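Local coordinates for hypothetical protein (Chlorobium tepidum, PDB 2HR2) that is of unknown function but folds as a TPR-like alpha-alpha superhelix, consistent with a role in binding other proteins, at residues 33-38 with 61-66. Residues are numbered along the deposited sequence; the frame is centred on the assembly and turned at random.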
loop_
_atom_site.group_PDB
_atom_site.type_symbol
_atom_site.label_atom_id
_atom_site.label_comp_id
_atom_site.label_asym_id
_atom_site.label_seq_id
_atom_site.Cartn_x
_atom_site.Cartn_y
_atom_site.Cartn_z
ATOM N N ASN A 33 -9.364 -8.317 5.712
ATOM C CA ASN A 33 -10.234 -7.132 5.733
ATOM C C ASN A 33 -10.091 -6.221 4.512
ATOM O O ASN A 33 -11.065 -5.584 4.116
ATOM C CB ASN A 33 -10.045 -6.318 7.015
ATOM C CG ASN A 33 -10.802 -6.892 8.192
ATOM O OD1 ASN A 33 -11.870 -7.468 8.035
ATOM N ND2 ASN A 33 -10.265 -6.702 9.384
ATOM N N CYS A 34 -8.894 -6.138 3.934
ATOM C CA CYS A 34 -8.697 -5.361 2.707
ATOM C C CYS A 34 -9.445 -5.992 1.545
ATOM O O CYS A 34 -10.092 -5.290 0.771
ATOM C CB CYS A 34 -7.224 -5.268 2.336
ATOM S SG CYS A 34 -6.259 -4.260 3.449
ATOM N N ARG A 35 -9.340 -7.311 1.413
ATOM C CA ARG A 35 -10.049 -8.025 0.363
ATOM C C ARG A 35 -11.553 -7.905 0.595
ATOM O O ARG A 35 -12.318 -7.707 -0.352
ATOM C CB ARG A 35 -9.664 -9.500 0.329
ATOM C CG ARG A 35 -8.193 -9.813 0.088
ATOM C CD ARG A 35 -8.018 -11.325 0.014
ATOM N NE ARG A 35 -6.705 -11.809 0.447
ATOM C CZ ARG A 35 -5.602 -11.864 -0.296
ATOM N NH1 ARG A 35 -5.583 -11.416 -1.548
ATOM N NH2 ARG A 35 -4.487 -12.356 0.232
ATOM N N ARG A 36 -11.972 -8.017 1.855
ATOM C CA ARG A 36 -13.388 -7.915 2.201
ATOM C C ARG A 36 -13.935 -6.524 1.875
ATOM O O ARG A 36 -15.056 -6.397 1.393
ATOM C CB ARG A 36 -13.620 -8.253 3.675
ATOM C CG ARG A 36 -15.099 -8.342 4.046
ATOM C CD ARG A 36 -15.329 -8.985 5.412
ATOM N NE ARG A 36 -14.841 -8.172 6.524
ATOM C CZ ARG A 36 -15.472 -7.118 7.041
ATOM N NH1 ARG A 36 -16.627 -6.694 6.545
ATOM N NH2 ARG A 36 -14.932 -6.459 8.057
ATOM N N ALA A 37 -13.134 -5.493 2.128
ATOM C CA ALA A 37 -13.534 -4.117 1.840
ATOM C C ALA A 37 -13.807 -3.914 0.349
ATOM O O ALA A 37 -14.770 -3.240 -0.016
ATOM C CB ALA A 37 -12.477 -3.138 2.320
HETATM N N MSE A 38 -12.963 -4.490 -0.506
HETATM C CA MSE A 38 -13.163 -4.399 -1.954
HETATM C C MSE A 38 -14.357 -5.214 -2.417
HETATM O O MSE A 38 -15.119 -4.764 -3.272
HETATM C CB MSE A 38 -11.920 -4.852 -2.713
HETATM C CG MSE A 38 -10.790 -3.846 -2.641
HETATM SE SE MSE A 38 -9.157 -4.387 -3.612
HETATM C CE MSE A 38 -8.453 -5.821 -2.337
ATOM N N ALA A 61 -2.983 -0.929 -1.450
ATOM C CA ALA A 61 -1.803 -0.462 -0.734
ATOM C C ALA A 61 -1.720 -1.180 0.604
ATOM O O ALA A 61 -0.674 -1.722 0.968
ATOM C CB ALA A 61 -1.873 1.038 -0.512
ATOM N N GLY A 62 -2.837 -1.180 1.328
ATOM C CA GLY A 62 -2.926 -1.859 2.614
ATOM C C GLY A 62 -2.667 -3.350 2.475
ATOM O O GLY A 62 -1.951 -3.936 3.286
ATOM N N LEU A 63 -3.243 -3.958 1.443
ATOM C CA LEU A 63 -3.071 -5.388 1.198
ATOM C C LEU A 63 -1.609 -5.723 0.914
ATOM O O LEU A 63 -1.097 -6.725 1.405
ATOM C CB LEU A 63 -3.965 -5.852 0.041
ATOM C CG LEU A 63 -3.905 -7.328 -0.386
ATOM C CD1 LEU A 63 -4.150 -8.278 0.778
ATOM C CD2 LEU A 63 -4.910 -7.592 -1.487
ATOM N N ALA A 64 -0.947 -4.878 0.132
ATOM C CA ALA A 64 0.464 -5.077 -0.205
ATOM C C ALA A 64 1.339 -5.029 1.043
ATOM O O ALA A 64 2.259 -5.831 1.188
ATOM C CB ALA A 64 0.924 -4.031 -1.211
ATOM N N GLU A 65 1.051 -4.087 1.937
ATOM C CA GLU A 65 1.795 -3.971 3.192
ATOM C C GLU A 65 1.618 -5.223 4.049
ATOM O O GLU A 65 2.582 -5.714 4.637
ATOM C CB GLU A 65 1.346 -2.735 3.988
ATOM C CG GLU A 65 2.026 -2.599 5.359
ATOM C CD GLU A 65 1.603 -1.354 6.151
ATOM O OE1 GLU A 65 0.966 -0.431 5.576
ATOM O OE2 GLU A 65 1.926 -1.308 7.364
ATOM N N ALA A 66 0.387 -5.723 4.130
ATOM C CA ALA A 66 0.094 -6.919 4.921
ATOM C C ALA A 66 0.800 -8.148 4.357
ATOM O O ALA A 66 1.423 -8.908 5.097
ATOM C CB ALA A 66 -1.400 -7.163 4.983
#
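In this alpha-alpha superhelix, C34 on helix 27-41 meets G62 and L63 on helix 52-69, two helices that follow one another in the chain; the segments 33-38 and 61-66 run nearly antiparallel (158°), their axes approaching to 9.4 Å. C34 CB packs on L63 CB at 4.0 Å. C34 lays its sulfur against the opposing backbone, where G62 has no side chain, with SG 3.6 Å from L63 N and 3.8 Å from G62 C. C34 also touches A18 of helix 4-24, which places the contact where three helices of the TPR-like array come together. L63 reaches across with CG anti to its backbone N (chi1 179°) and sets both methyls against R35, with CD2 also meeting M38. CD1 sits over the centre of one face of the R35 guanidinium, 4.0 Å from CZ, the two side chains crossing at about a right angle. CD2 lies 3.9 Å from R35 NH1 and 4.1 Å from CE of the selenomethionine M38, whose chain bends at chi3 (-74°) to bring that methyl in. An alanine in place of L63 would keep the CB contact with C34 but would probably strip the R35 guanidinium and the M38 methyl of the leucine methyls packed on them, opening a gap between the helices. R35 NH2 also makes a long, weak ion pair with E75 of helix 73-90.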